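Lactococcal phage P2 ORF15 (Lactococcus phage p2, PDB 2WZP) probably serves as the distal tail (Dit) protein of the phage baseplate, a structural component at the end of the tail around which the host-recognition apparatus is assembled. Local coordinates at residues Asn38-Asp43 and Glu316-Arg321; Thr121-Thr126 and Gln130-Leu135; Ser216-Lys221 and Phe225-Ile230; Val242-Asp247 and Glu251-Val256; Tyr265-Thr270 and Asp274-Gly279. All blocks are in the same frame, centred on the assembly; numbering follows the deposited sequence.

Contact 1 of 5, residues Asn38-Asp43 and Glu316-Arg321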
# COMPACT_ATOMS: atom_id res chain seq x y z
N ASN M 38 32.47 22.42 21.63
CA ASN M 38 32.65 23.75 22.19
C ASN M 38 33.34 24.69 21.21
O ASN M 38 34.50 25.05 21.41
CB ASN M 38 33.38 23.68 23.51
CG ASN M 38 33.38 24.96 24.30
OD1 ASN M 38 32.71 25.95 23.99
ND2 ASN M 38 34.20 24.96 25.31
N LEU M 39 32.60 25.13 20.18
CA LEU M 39 33.12 26.04 19.16
C LEU M 39 33.84 27.22 19.80
O LEU M 39 33.29 27.88 20.69
CB LEU M 39 31.97 26.55 18.31
CG LEU M 39 32.16 26.85 16.81
CD1 LEU M 39 31.61 28.18 16.46
CD2 LEU M 39 33.55 26.61 16.31
N ASP M 40 35.09 27.46 19.41
CA ASP M 40 35.88 28.58 19.92
C ASP M 40 36.39 28.48 21.39
O ASP M 40 36.99 29.43 21.91
CB ASP M 40 35.27 29.95 19.54
CG ASP M 40 35.36 30.37 18.06
OD1 ASP M 40 36.05 29.66 17.27
OD2 ASP M 40 34.82 31.44 17.72
N GLY M 41 36.23 27.30 21.98
CA GLY M 41 36.76 26.98 23.30
C GLY M 41 37.99 26.12 23.13
O GLY M 41 38.02 25.29 22.21
N THR M 42 39.01 26.29 24.00
CA THR M 42 40.25 25.51 23.95
C THR M 42 40.06 23.99 24.10
O THR M 42 40.93 23.23 23.67
CB THR M 42 41.31 26.04 24.95
OG1 THR M 42 40.84 25.92 26.29
CG2 THR M 42 41.75 27.46 24.65
N ASP M 43 38.92 23.55 24.68
CA ASP M 43 38.61 22.14 24.91
C ASP M 43 37.72 21.51 23.81
O ASP M 43 37.24 20.39 23.99
CB ASP M 43 37.96 21.98 26.30
CG ASP M 43 36.67 22.77 26.51
OD1 ASP M 43 35.79 22.30 27.29
OD2 ASP M 43 36.56 23.87 25.95
N GLU M 316 35.53 45.58 22.63
CA GLU M 316 35.87 44.46 21.76
C GLU M 316 34.64 43.58 21.73
O GLU M 316 34.20 43.09 22.76
CB GLU M 316 37.08 43.69 22.32
CG GLU M 316 38.36 44.49 22.28
CD GLU M 316 39.30 44.24 21.12
OE1 GLU M 316 40.52 44.44 21.29
OE2 GLU M 316 38.81 43.83 20.04
N PHE M 317 34.07 43.44 20.54
CA PHE M 317 32.86 42.66 20.28
C PHE M 317 33.12 41.36 19.52
O PHE M 317 34.05 41.26 18.71
CB PHE M 317 31.85 43.52 19.51
CG PHE M 317 30.89 44.35 20.33
CD1 PHE M 317 29.56 44.45 19.98
CD2 PHE M 317 31.34 45.05 21.45
CE1 PHE M 317 28.68 45.23 20.73
CE2 PHE M 317 30.45 45.80 22.22
CZ PHE M 317 29.13 45.87 21.86
N LYS M 318 32.27 40.36 19.78
CA LYS M 318 32.16 39.08 19.08
C LYS M 318 30.68 38.98 18.76
O LYS M 318 29.86 38.76 19.66
CB LYS M 318 32.64 37.91 19.92
CG LYS M 318 32.81 36.63 19.12
CD LYS M 318 33.16 35.47 20.02
CE LYS M 318 33.45 34.26 19.19
NZ LYS M 318 33.81 33.08 20.00
N ILE M 319 30.33 39.31 17.52
CA ILE M 319 28.95 39.35 17.04
C ILE M 319 28.55 38.07 16.41
O ILE M 319 29.32 37.50 15.64
CB ILE M 319 28.77 40.56 16.11
CG1 ILE M 319 29.06 41.87 16.86
CG2 ILE M 319 27.39 40.58 15.48
CD1 ILE M 319 29.99 42.70 16.24
N LYS M 320 27.34 37.59 16.76
CA LYS M 320 26.79 36.37 16.22
C LYS M 320 25.88 36.80 15.09
O LYS M 320 24.72 37.17 15.32
CB LYS M 320 26.07 35.55 17.31
CG LYS M 320 26.01 34.09 16.96
CD LYS M 320 25.00 33.34 17.81
CE LYS M 320 25.58 32.32 18.76
NZ LYS M 320 24.51 31.71 19.57
N ARG M 321 26.43 36.81 13.86
CA ARG M 321 25.71 37.21 12.63
C ARG M 321 24.63 36.19 12.29
O ARG M 321 24.78 35.04 12.64
CB ARG M 321 26.69 37.41 11.48
CG ARG M 321 27.73 38.49 11.77
CD ARG M 321 28.57 38.87 10.60
NE ARG M 321 27.84 39.32 9.43
CZ ARG M 321 28.11 40.44 8.77
NH1 ARG M 321 27.41 40.76 7.69
NH2 ARG M 321 29.10 41.24 9.16
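Lys318 reaches out from its strand to Asp40, and this one pair makes the whole contact: NZ of Lys318 donates to OD2 of Asp40 at 3.0 Å, a hydrogen-bonded salt bridge. The ammonium uses the anti lone pair of OD2, on the side away from OD1. It comes alongside the stem of the aspartate, with Lys318 NZ 3.5 Å from Asp40 CB. The backbones stay well apart, the CA atoms of Asp40 and Lys318 being 11.2 Å from each other. A lysine chain extended through all four torsions, beginning with CG anti to the backbone N (chi1 -168°), spans that gap. Asp40 is the third residue of a type II turn from Asn38 to Gly41, closed by Gly41 N to Asn38 O at 2.9 Å. Just 74 Å² is buried in total, as expected of a surface ion pair. The turn belongs to the loop between strands 32-36 and 46-48, whereas Lys318 lies on strand 312-322, between strands 165-173 and 224-233. Tyr167 of strand 165-173 touches Asp40 and makes a cation-pi contact with Lys318, so this tyrosine lines both partners where the N-terminal family region meets the C-terminal one.

Contact 2 of 5, residues Thr121-Thr126 and Gln130-Leu135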
# COMPACT_ATOMS: atom_id res chain seq x y z
N THR M 121 27.54 22.28 18.30
CA THR M 121 27.51 23.14 17.11
C THR M 121 27.81 22.37 15.83
O THR M 121 28.88 21.76 15.70
CB THR M 121 28.47 24.34 17.29
OG1 THR M 121 28.02 25.13 18.38
CG2 THR M 121 28.54 25.21 16.07
N LEU M 122 26.88 22.45 14.88
CA LEU M 122 27.08 21.87 13.56
C LEU M 122 27.72 22.92 12.63
O LEU M 122 27.24 24.05 12.54
CB LEU M 122 25.74 21.36 12.97
CG LEU M 122 25.74 20.85 11.53
CD1 LEU M 122 26.29 19.42 11.46
CD2 LEU M 122 24.35 20.91 10.96
N GLU M 123 28.82 22.55 12.00
CA GLU M 123 29.50 23.37 11.01
C GLU M 123 29.03 22.87 9.63
O GLU M 123 29.01 21.68 9.38
CB GLU M 123 31.01 23.24 11.16
CG GLU M 123 31.80 24.05 10.15
CD GLU M 123 33.30 23.92 10.29
OE1 GLU M 123 33.80 23.75 11.42
OE2 GLU M 123 33.98 24.01 9.24
N TYR M 124 28.58 23.77 8.79
CA TYR M 124 28.06 23.48 7.46
C TYR M 124 28.91 24.29 6.49
O TYR M 124 28.84 25.53 6.47
CB TYR M 124 26.57 23.88 7.39
CG TYR M 124 25.86 23.73 6.06
CD1 TYR M 124 26.22 22.75 5.15
CD2 TYR M 124 24.73 24.50 5.77
CE1 TYR M 124 25.51 22.56 3.96
CE2 TYR M 124 23.99 24.30 4.61
CZ TYR M 124 24.39 23.33 3.70
OH TYR M 124 23.65 23.13 2.56
N GLN M 125 29.78 23.59 5.76
CA GLN M 125 30.72 24.22 4.84
C GLN M 125 30.57 23.76 3.40
O GLN M 125 30.51 22.56 3.13
CB GLN M 125 32.17 24.03 5.30
CG GLN M 125 33.11 24.93 4.53
CD GLN M 125 34.55 24.68 4.78
OE1 GLN M 125 34.98 23.58 5.14
NE2 GLN M 125 35.33 25.72 4.58
N THR M 126 30.52 24.74 2.48
CA THR M 126 30.46 24.57 1.02
C THR M 126 31.51 25.49 0.40
O THR M 126 32.31 26.07 1.12
CB THR M 126 29.04 24.77 0.46
OG1 THR M 126 28.63 26.12 0.66
CG2 THR M 126 28.03 23.81 1.06
N GLN M 130 30.68 28.99 5.11
CA GLN M 130 31.13 28.23 6.28
C GLN M 130 30.32 28.77 7.47
O GLN M 130 30.69 29.77 8.08
CB GLN M 130 32.62 28.37 6.50
CG GLN M 130 33.16 27.43 7.55
CD GLN M 130 34.64 27.58 7.73
OE1 GLN M 130 35.26 28.59 7.34
NE2 GLN M 130 35.24 26.56 8.31
N VAL M 131 29.17 28.15 7.71
CA VAL M 131 28.20 28.57 8.73
C VAL M 131 27.99 27.55 9.86
O VAL M 131 28.47 26.42 9.77
CB VAL M 131 26.87 29.07 8.12
CG1 VAL M 131 27.11 30.19 7.10
CG2 VAL M 131 26.11 27.91 7.49
N TYR M 132 27.33 27.99 10.95
CA TYR M 132 27.14 27.17 12.13
C TYR M 132 25.70 27.17 12.61
O TYR M 132 24.95 28.11 12.35
CB TYR M 132 28.06 27.66 13.24
CG TYR M 132 29.52 27.70 12.83
CD1 TYR M 132 30.34 26.59 13.01
CD2 TYR M 132 30.07 28.85 12.25
CE1 TYR M 132 31.68 26.62 12.62
CE2 TYR M 132 31.40 28.86 11.82
CZ TYR M 132 32.20 27.75 12.01
OH TYR M 132 33.53 27.74 11.65
N ALA M 133 25.33 26.10 13.34
CA ALA M 133 24.03 25.97 13.95
C ALA M 133 24.22 25.39 15.33
O ALA M 133 24.82 24.33 15.44
CB ALA M 133 23.11 25.06 13.12
N ASP M 134 23.76 26.08 16.38
CA ASP M 134 23.77 25.55 17.75
C ASP M 134 22.54 24.68 17.86
O ASP M 134 21.42 25.14 17.60
CB ASP M 134 23.73 26.66 18.81
CG ASP M 134 24.94 27.54 18.82
OD1 ASP M 134 26.00 27.11 18.27
OD2 ASP M 134 24.86 28.64 19.42
N LEU M 135 22.77 23.40 18.18
CA LEU M 135 21.75 22.35 18.26
C LEU M 135 21.71 21.66 19.62
O LEU M 135 22.70 21.65 20.36
CB LEU M 135 22.09 21.28 17.20
CG LEU M 135 22.24 21.71 15.75
CD1 LEU M 135 22.68 20.54 14.90
CD2 LEU M 135 20.92 22.29 15.19
O HOH W 1 35.47 25.90 12.39
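Thr121 and Asp134 form a non-hydrogen-bonded pair of two antiparallel strands, the hydroxyl OG1 of Thr121 donating to OD1 of Asp134 at 2.8 Å from the anti side, tilted out of the carboxylate plane. OD1 also bonds the Tyr165 hydroxyl, and OD2 forms a salt bridge with Lys320, so three groups grip this buried carboxylate. Across the hairpin the backbone bonds in two pairs. Leu122 and Ala133 exchange N-H and C=O (Leu122 N to Ala133 O, 2.8 Å), and so do Tyr124 and Val131, where Tyr124 N to Val131 O is nearly straight at 173°. Thr121, Glu123 and Gln125 turn their backbone bonds to strand 32-36. On the face carrying Glu123, NE2 of Gln130 donates to Glu123 OE2 at 3.0 Å, coming from above the carboxylate plane, while OE2 lies in the Gln130 amide plane. Glu123 OE1 accepts from a water at 2.9 Å that also bonds Tyr132 OH, and has a further partner in His36. Gln125 and Gln130 stack their amides, planes 10° apart. On the reverse face Leu122 CB meets Leu135 CD1 at 3.7 Å, while the hydroxyl of Tyr124 bonds Lys142 of a second subunit. The hairpin sits mid-sheet: strand 32-36 flanks Thr121-Gln125, strand 153-163 flanks the later strand, and Tyr165 of strand 165-173 packs on Thr121.

Contact 3 of 5, residues Ser216-Lys221 and Phe225-Ile230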
# COMPACT_ATOMS: atom_id res chain seq x y z
N SER M 216 35.02 54.31 16.69
CA SER M 216 34.47 53.86 17.98
C SER M 216 33.04 53.32 17.79
O SER M 216 32.39 52.98 18.76
CB SER M 216 34.43 55.03 18.96
OG SER M 216 33.45 55.98 18.58
N ARG M 217 32.57 53.28 16.55
CA ARG M 217 31.20 52.91 16.22
C ARG M 217 31.06 51.66 15.42
O ARG M 217 31.90 51.34 14.58
CB ARG M 217 30.54 54.04 15.45
CG ARG M 217 30.32 55.32 16.24
CD ARG M 217 29.25 56.15 15.59
NE ARG M 217 29.49 56.28 14.17
CZ ARG M 217 30.04 57.35 13.62
NH1 ARG M 217 30.38 58.39 14.37
NH2 ARG M 217 30.24 57.40 12.31
N TRP M 218 29.92 51.01 15.62
CA TRP M 218 29.49 49.84 14.88
C TRP M 218 28.47 50.32 13.88
O TRP M 218 27.47 50.91 14.27
CB TRP M 218 28.85 48.82 15.84
CG TRP M 218 28.42 47.52 15.23
CD1 TRP M 218 28.67 47.07 13.96
CD2 TRP M 218 27.70 46.47 15.89
NE1 TRP M 218 28.10 45.83 13.78
CE2 TRP M 218 27.50 45.44 14.95
CE3 TRP M 218 27.18 46.31 17.20
CZ2 TRP M 218 26.79 44.27 15.26
CZ3 TRP M 218 26.50 45.14 17.51
CH2 TRP M 218 26.30 44.14 16.55
N ASP M 219 28.75 50.11 12.60
CA ASP M 219 27.83 50.46 11.52
C ASP M 219 27.02 49.20 11.23
O ASP M 219 27.52 48.23 10.64
CB ASP M 219 28.61 50.98 10.30
CG ASP M 219 27.76 51.31 9.10
OD1 ASP M 219 26.66 51.88 9.28
OD2 ASP M 219 28.21 51.02 7.97
N ILE M 220 25.80 49.17 11.78
CA ILE M 220 24.94 48.01 11.70
C ILE M 220 24.15 48.02 10.40
O ILE M 220 23.34 48.91 10.18
CB ILE M 220 24.07 47.86 12.98
CG1 ILE M 220 24.96 47.87 14.23
CG2 ILE M 220 23.19 46.60 12.92
CD1 ILE M 220 24.35 48.51 15.42
N LYS M 221 24.45 47.04 9.52
CA LYS M 221 23.83 46.91 8.21
C LYS M 221 23.09 45.58 8.06
O LYS M 221 22.26 45.44 7.16
CB LYS M 221 24.87 47.06 7.08
CG LYS M 221 25.89 48.20 7.25
CD LYS M 221 25.91 49.27 6.14
CE LYS M 221 24.82 50.34 6.20
NZ LYS M 221 24.74 51.10 7.48
N PHE M 225 22.06 37.64 15.83
CA PHE M 225 21.35 36.83 16.81
C PHE M 225 21.51 37.50 18.13
O PHE M 225 20.54 37.65 18.88
CB PHE M 225 21.94 35.41 16.87
CG PHE M 225 21.33 34.46 15.87
CD1 PHE M 225 20.04 33.96 16.05
CD2 PHE M 225 22.06 34.02 14.77
CE1 PHE M 225 19.46 33.12 15.11
CE2 PHE M 225 21.49 33.15 13.85
CZ PHE M 225 20.19 32.72 14.02
N SER M 226 22.74 37.91 18.41
CA SER M 226 23.19 38.52 19.66
C SER M 226 24.64 38.93 19.50
O SER M 226 25.29 38.68 18.48
CB SER M 226 23.09 37.48 20.79
OG SER M 226 23.83 36.30 20.52
N PHE M 227 25.17 39.53 20.54
CA PHE M 227 26.57 39.91 20.55
C PHE M 227 27.09 39.72 21.96
O PHE M 227 26.32 39.62 22.93
CB PHE M 227 26.79 41.35 20.02
CG PHE M 227 26.04 42.41 20.80
CD1 PHE M 227 24.74 42.77 20.44
CD2 PHE M 227 26.60 42.99 21.92
CE1 PHE M 227 24.04 43.71 21.18
CE2 PHE M 227 25.89 43.93 22.67
CZ PHE M 227 24.63 44.30 22.27
N MET M 228 28.39 39.74 22.04
CA MET M 228 29.15 39.64 23.26
C MET M 228 30.29 40.69 23.17
O MET M 228 30.85 40.92 22.10
CB MET M 228 29.67 38.23 23.38
CG MET M 228 30.35 37.97 24.63
SD MET M 228 32.07 37.82 24.26
CE MET M 228 32.65 37.40 25.84
N GLY M 229 30.57 41.35 24.28
CA GLY M 229 31.61 42.37 24.29
C GLY M 229 32.30 42.60 25.60
O GLY M 229 31.75 42.26 26.67
N ILE M 230 33.52 43.15 25.51
CA ILE M 230 34.40 43.57 26.62
C ILE M 230 34.50 45.06 26.48
O ILE M 230 34.97 45.54 25.46
CB ILE M 230 35.78 42.87 26.60
CG1 ILE M 230 35.60 41.34 26.74
CG2 ILE M 230 36.73 43.45 27.67
CD1 ILE M 230 36.24 40.68 27.93
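Trp218 points the edge of its six-membered ring at the face of Phe227, an offset edge-to-face (T-shaped) pair with ring planes 81° apart and centroids separated by 5.9 Å. The touching atoms are Trp218 CZ3 and Phe227 CD1, 4.2 Å from each other; CD1 lies close to the indole plane, off its edge. No hydrogen bond crosses between the segments, and the rings alone span a gap in which the nearest CA atoms, those of Trp218 and Phe227, are 11.8 Å apart. The indole reaches across about half of that gap, with CG anti to the backbone N (chi1 -177°). Phe227 CG sits between its own backbone N and carbonyl carbon (chi1 58°), which offers the ring face to the indole, met off-centre near CD1. The indole is held from within its own strand too, since Ile220 CG1 lies 3.4 Å above one face, over the ring centre. Phe317 meets the Phe227 ring nearly parallel, and Phe244 packs against both Trp218 and Phe227. Trp218 belongs to the sheet containing strands 305-310 and 240-246, whereas Phe227 belongs to the one containing strands 312-322 and 265-269. Aromatic packing between two antiparallel sheets is consistent with a beta-sandwich core, as in the galectin-like fold of Dit C-terminal domains.

Contact 4 of 5, residues Val242-Asp247 and Glu251-Val256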
# COMPACT_ATOMS: atom_id res chain seq x y z
N VAL M 242 27.04 51.07 26.16
CA VAL M 242 26.85 51.29 24.72
C VAL M 242 25.40 51.68 24.42
O VAL M 242 24.49 51.25 25.13
CB VAL M 242 27.24 50.03 23.89
CG1 VAL M 242 28.74 49.75 23.97
CG2 VAL M 242 26.43 48.79 24.30
N ARG M 243 25.19 52.48 23.36
CA ARG M 243 23.84 52.84 22.90
C ARG M 243 23.65 52.52 21.43
O ARG M 243 24.61 52.52 20.66
CB ARG M 243 23.46 54.28 23.22
CG ARG M 243 24.17 55.35 22.42
CD ARG M 243 23.72 56.68 22.96
NE ARG M 243 24.08 57.78 22.08
CZ ARG M 243 23.26 58.75 21.72
NH1 ARG M 243 22.00 58.76 22.15
NH2 ARG M 243 23.69 59.72 20.94
N PHE M 244 22.39 52.26 21.04
CA PHE M 244 22.04 51.88 19.68
C PHE M 244 21.12 52.91 19.12
O PHE M 244 20.14 53.28 19.77
CB PHE M 244 21.39 50.48 19.65
CG PHE M 244 22.37 49.37 19.93
CD1 PHE M 244 23.02 48.71 18.89
CD2 PHE M 244 22.65 48.98 21.24
CE1 PHE M 244 23.94 47.70 19.16
CE2 PHE M 244 23.59 47.99 21.50
CZ PHE M 244 24.23 47.35 20.46
N LEU M 245 21.42 53.35 17.90
CA LEU M 245 20.67 54.35 17.17
C LEU M 245 20.11 53.76 15.88
O LEU M 245 20.81 53.01 15.21
CB LEU M 245 21.59 55.54 16.82
CG LEU M 245 22.58 56.08 17.88
CD1 LEU M 245 23.44 57.13 17.27
CD2 LEU M 245 21.86 56.74 19.05
N ASP M 246 18.87 54.13 15.52
CA ASP M 246 18.23 53.68 14.29
C ASP M 246 18.78 54.44 13.06
O ASP M 246 19.65 55.30 13.21
CB ASP M 246 16.69 53.79 14.39
CG ASP M 246 16.11 55.19 14.56
OD1 ASP M 246 14.88 55.30 14.83
OD2 ASP M 246 16.86 56.18 14.38
N ASP M 247 18.27 54.12 11.86
CA ASP M 247 18.72 54.74 10.61
C ASP M 247 18.59 56.26 10.55
O ASP M 247 19.40 56.90 9.87
CB ASP M 247 18.14 54.04 9.37
CG ASP M 247 16.64 53.84 9.35
OD1 ASP M 247 16.18 52.89 8.69
OD2 ASP M 247 15.93 54.59 10.07
N GLU M 251 18.09 57.19 19.40
CA GLU M 251 18.37 56.06 20.28
C GLU M 251 17.11 55.26 20.56
O GLU M 251 16.07 55.84 20.87
CB GLU M 251 19.03 56.55 21.58
CG GLU M 251 19.36 55.44 22.55
CD GLU M 251 19.81 55.97 23.90
OE1 GLU M 251 20.61 56.93 23.92
OE2 GLU M 251 19.37 55.40 24.92
N TYR M 252 17.20 53.92 20.41
CA TYR M 252 16.05 53.04 20.62
C TYR M 252 16.29 52.00 21.74
O TYR M 252 15.33 51.38 22.19
CB TYR M 252 15.60 52.38 19.29
CG TYR M 252 16.63 51.44 18.71
CD1 TYR M 252 16.64 50.08 19.05
CD2 TYR M 252 17.62 51.90 17.84
CE1 TYR M 252 17.62 49.22 18.54
CE2 TYR M 252 18.58 51.04 17.32
CZ TYR M 252 18.58 49.70 17.68
OH TYR M 252 19.54 48.85 17.19
N THR M 253 17.56 51.78 22.13
CA THR M 253 18.02 50.86 23.18
C THR M 253 19.47 51.17 23.59
O THR M 253 20.22 51.77 22.80
CB THR M 253 17.79 49.36 22.82
OG1 THR M 253 17.71 48.62 24.03
CG2 THR M 253 18.89 48.76 21.95
N ALA M 254 19.86 50.73 24.81
CA ALA M 254 21.20 50.91 25.37
C ALA M 254 21.42 49.99 26.59
O ALA M 254 20.48 49.72 27.34
CB ALA M 254 21.40 52.35 25.80
N ILE M 255 22.65 49.54 26.77
CA ILE M 255 23.08 48.71 27.90
C ILE M 255 24.10 49.58 28.63
O ILE M 255 25.22 49.70 28.15
CB ILE M 255 23.66 47.34 27.42
CG1 ILE M 255 22.62 46.59 26.55
CG2 ILE M 255 24.13 46.49 28.60
CD1 ILE M 255 23.20 45.66 25.55
N VAL M 256 23.67 50.29 29.70
CA VAL M 256 24.46 51.26 30.47
C VAL M 256 24.46 50.85 31.95
O VAL M 256 23.43 50.42 32.47
CB VAL M 256 23.93 52.72 30.28
CG1 VAL M 256 24.85 53.75 30.92
CG2 VAL M 256 23.75 53.06 28.81
O HOH W 2 21.30 50.01 15.59
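Arg243 turns CG between its backbone N and carbonyl carbon (chi1 72°) and runs extended to NE, while Glu251 stretches out with CG anti to its backbone N; these torsions bring their ends together at about a right angle. NH1 of Arg243 donates to Glu251 OE1 at 2.9 Å in a nearly straight bond of 164°; OE1 accepts through its anti lone pair and lies in the plane of the guanidinium. Guanidinium and carboxylate planes stand 82° apart, and Leu245 CD2 covers one face of the guanidinium 3.6 Å above it. Val242 and Ile255 exchange both backbone bonds. At Phe244 the register slips by one residue in a beta bulge: Phe244 N bonds Thr253 O at 2.8 Å, but Phe244 O accepts from Tyr252 N at 3.1 Å. Here the Tyr252 ring turns its edge to the peptide between Leu245 and Asp246, and its CZ lies 3.5 Å from Phe244 CB. Tyr252 OH gives its proton to a water at 2.6 Å that donates to Leu245 O, and it also bonds Glu303 N. On the face shared by Arg243, Leu245 and Glu251, Arg243 NE also pairs with Glu308 and Glu251 OE1 with Arg296. Charges of opposite sign thus follow one another from Glu308 through Arg243 and Glu251 to Arg296, which would probably keep all four ionised.

Contact 5 of 5, residues Tyr265-Thr270 and Asp274-Gly279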
# COMPACT_ATOMS: atom_id res chain seq x y z
N TYR M 265 37.19 46.19 33.33
CA TYR M 265 36.39 46.00 32.13
C TYR M 265 35.08 45.37 32.52
O TYR M 265 34.97 44.80 33.61
CB TYR M 265 37.11 45.16 31.08
CG TYR M 265 37.45 43.75 31.50
CD1 TYR M 265 38.70 43.45 32.06
CD2 TYR M 265 36.60 42.68 31.21
CE1 TYR M 265 39.04 42.14 32.40
CE2 TYR M 265 36.94 41.37 31.54
CZ TYR M 265 38.15 41.11 32.15
OH TYR M 265 38.49 39.82 32.46
N ILE M 266 34.07 45.49 31.63
CA ILE M 266 32.74 44.92 31.80
C ILE M 266 32.50 43.94 30.66
O ILE M 266 32.73 44.28 29.51
CB ILE M 266 31.68 46.05 31.76
CG1 ILE M 266 31.89 47.07 32.92
CG2 ILE M 266 30.24 45.48 31.73
CD1 ILE M 266 31.15 48.44 32.72
N LEU M 267 32.00 42.75 30.97
CA LEU M 267 31.66 41.76 29.95
C LEU M 267 30.15 41.70 29.79
O LEU M 267 29.42 41.60 30.77
CB LEU M 267 32.26 40.38 30.29
CG LEU M 267 32.10 39.27 29.23
CD1 LEU M 267 33.28 38.32 29.28
CD2 LEU M 267 30.85 38.50 29.45
N ILE M 268 29.69 41.81 28.55
CA ILE M 268 28.27 41.74 28.20
C ILE M 268 28.01 40.62 27.20
O ILE M 268 28.87 40.35 26.37
CB ILE M 268 27.60 43.09 27.80
CG1 ILE M 268 28.23 43.69 26.53
CG2 ILE M 268 27.63 44.10 28.96
CD1 ILE M 268 27.49 44.88 25.93
N ASN M 269 26.84 39.94 27.30
CA ASN M 269 26.44 38.92 26.35
C ASN M 269 24.94 38.89 26.26
O ASN M 269 24.28 38.53 27.23
CB ASN M 269 27.01 37.55 26.68
CG ASN M 269 26.88 36.58 25.53
OD1 ASN M 269 26.07 36.75 24.58
ND2 ASN M 269 27.65 35.53 25.62
N THR M 270 24.40 39.29 25.10
CA THR M 270 22.95 39.37 24.87
C THR M 270 22.30 38.04 24.44
O THR M 270 21.09 38.00 24.20
CB THR M 270 22.61 40.51 23.94
OG1 THR M 270 23.15 40.23 22.65
CG2 THR M 270 23.11 41.85 24.42
N ASP M 274 22.74 32.47 27.37
CA ASP M 274 23.94 32.70 28.16
C ASP M 274 24.13 34.19 28.35
O ASP M 274 25.19 34.74 28.08
CB ASP M 274 25.18 32.01 27.54
CG ASP M 274 26.46 32.10 28.34
OD1 ASP M 274 26.43 31.80 29.56
OD2 ASP M 274 27.48 32.46 27.75
N GLU M 275 23.08 34.84 28.85
CA GLU M 275 22.97 36.28 29.05
C GLU M 275 23.79 36.67 30.28
O GLU M 275 23.56 36.13 31.36
CB GLU M 275 21.48 36.68 29.17
CG GLU M 275 21.22 38.17 29.08
CD GLU M 275 19.77 38.61 29.10
OE1 GLU M 275 19.52 39.79 28.78
OE2 GLU M 275 18.89 37.79 29.46
N THR M 276 24.76 37.58 30.10
CA THR M 276 25.74 38.01 31.10
C THR M 276 25.98 39.52 31.04
O THR M 276 26.15 40.07 29.95
CB THR M 276 27.09 37.31 30.82
OG1 THR M 276 26.92 35.91 30.70
CG2 THR M 276 28.12 37.60 31.86
N TYR M 277 26.02 40.18 32.22
CA TYR M 277 26.39 41.59 32.40
C TYR M 277 27.29 41.60 33.65
O TYR M 277 26.81 41.67 34.78
CB TYR M 277 25.15 42.50 32.53
CG TYR M 277 24.15 42.29 31.41
CD1 TYR M 277 24.35 42.85 30.16
CD2 TYR M 277 23.03 41.48 31.60
CE1 TYR M 277 23.45 42.62 29.11
CE2 TYR M 277 22.11 41.28 30.58
CZ TYR M 277 22.34 41.83 29.33
OH TYR M 277 21.44 41.59 28.31
N GLN M 278 28.59 41.41 33.46
CA GLN M 278 29.43 41.31 34.62
C GLN M 278 30.67 42.21 34.56
O GLN M 278 31.33 42.28 33.53
CB GLN M 278 29.79 39.82 34.90
CG GLN M 278 30.68 39.23 33.81
CD GLN M 278 31.22 37.84 33.98
OE1 GLN M 278 31.93 37.35 33.08
NE2 GLN M 278 30.93 37.18 35.10
N GLY M 279 30.96 42.89 35.67
CA GLY M 279 32.14 43.73 35.80
C GLY M 279 33.31 42.95 36.37
O GLY M 279 33.13 42.10 37.25
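Asp274 meets Asn269 where the hairpin turns: Asn269 ND2 lies 3.6 Å from Asp274 O, too loosely placed for a hydrogen bond, and the Asn269 amide crosses the Asp274 carboxylate at about a right angle. Asn269 OD1 accepts from Asp271 N. At Glu275 the backbone leans on its partner through a CA-H...O contact, CA to Asn269 O at 3.2 Å. Glu275 OE1 accepts from Tyr277 OH at 2.7 Å, while beyond the hairpin OE2 pairs with a basic residue of another protein's chain. Thr276 and Asn269 are the first hydrogen-bonded pair, with Asn269 N to Thr276 O at 2.7 Å, and Thr276 CG2 packs on Leu267 CD2 at 3.8 Å. Tyr277 points to the opposite face. Its CG is anti to the carbonyl carbon (chi1 -51°), which lays the ring back along the hairpin until Ile268 CG2 touches its edge, 3.7 Å from CD1. Gln278 pairs with Leu267 in both directions, Leu267 N to Gln278 O being 2.7 Å at 170°, and its side chain runs beside that of Leu267. At Gly279, CA is 4.2 Å from Ile266 CA. Strand 224-233 flanks Tyr265-Asn269 on the far side, strand 284-287 lies beside strand 276-281, on the side away from 265-269, and Phe257 of strand 251-257 packs against Ile266, Ile268 and Tyr277.

Overall arrangement
Contacts 2, 4 and 5 are hairpins knit by backbone bonds, one in each of the three sheets, and bury about 500 Å² or more apiece; contacts 1 and 3 join separate elements through single side-chain pairs burying far less. Contact 3 is purely aromatic and deep; it shares the interior between two sheets with the Phe244-Ile255 face of contact 4, where Ile255 also meets Tyr277 of contact 5. Contact 1, a surface salt bridge, shares strand 312-322 with the sheet of contacts 3 and 5. Leu39 packing on Thr121 and Tyr132 and the Lys320-Asp134 salt bridge tie it to contact 2, whose centre lies about 30 Å from that of contact 4.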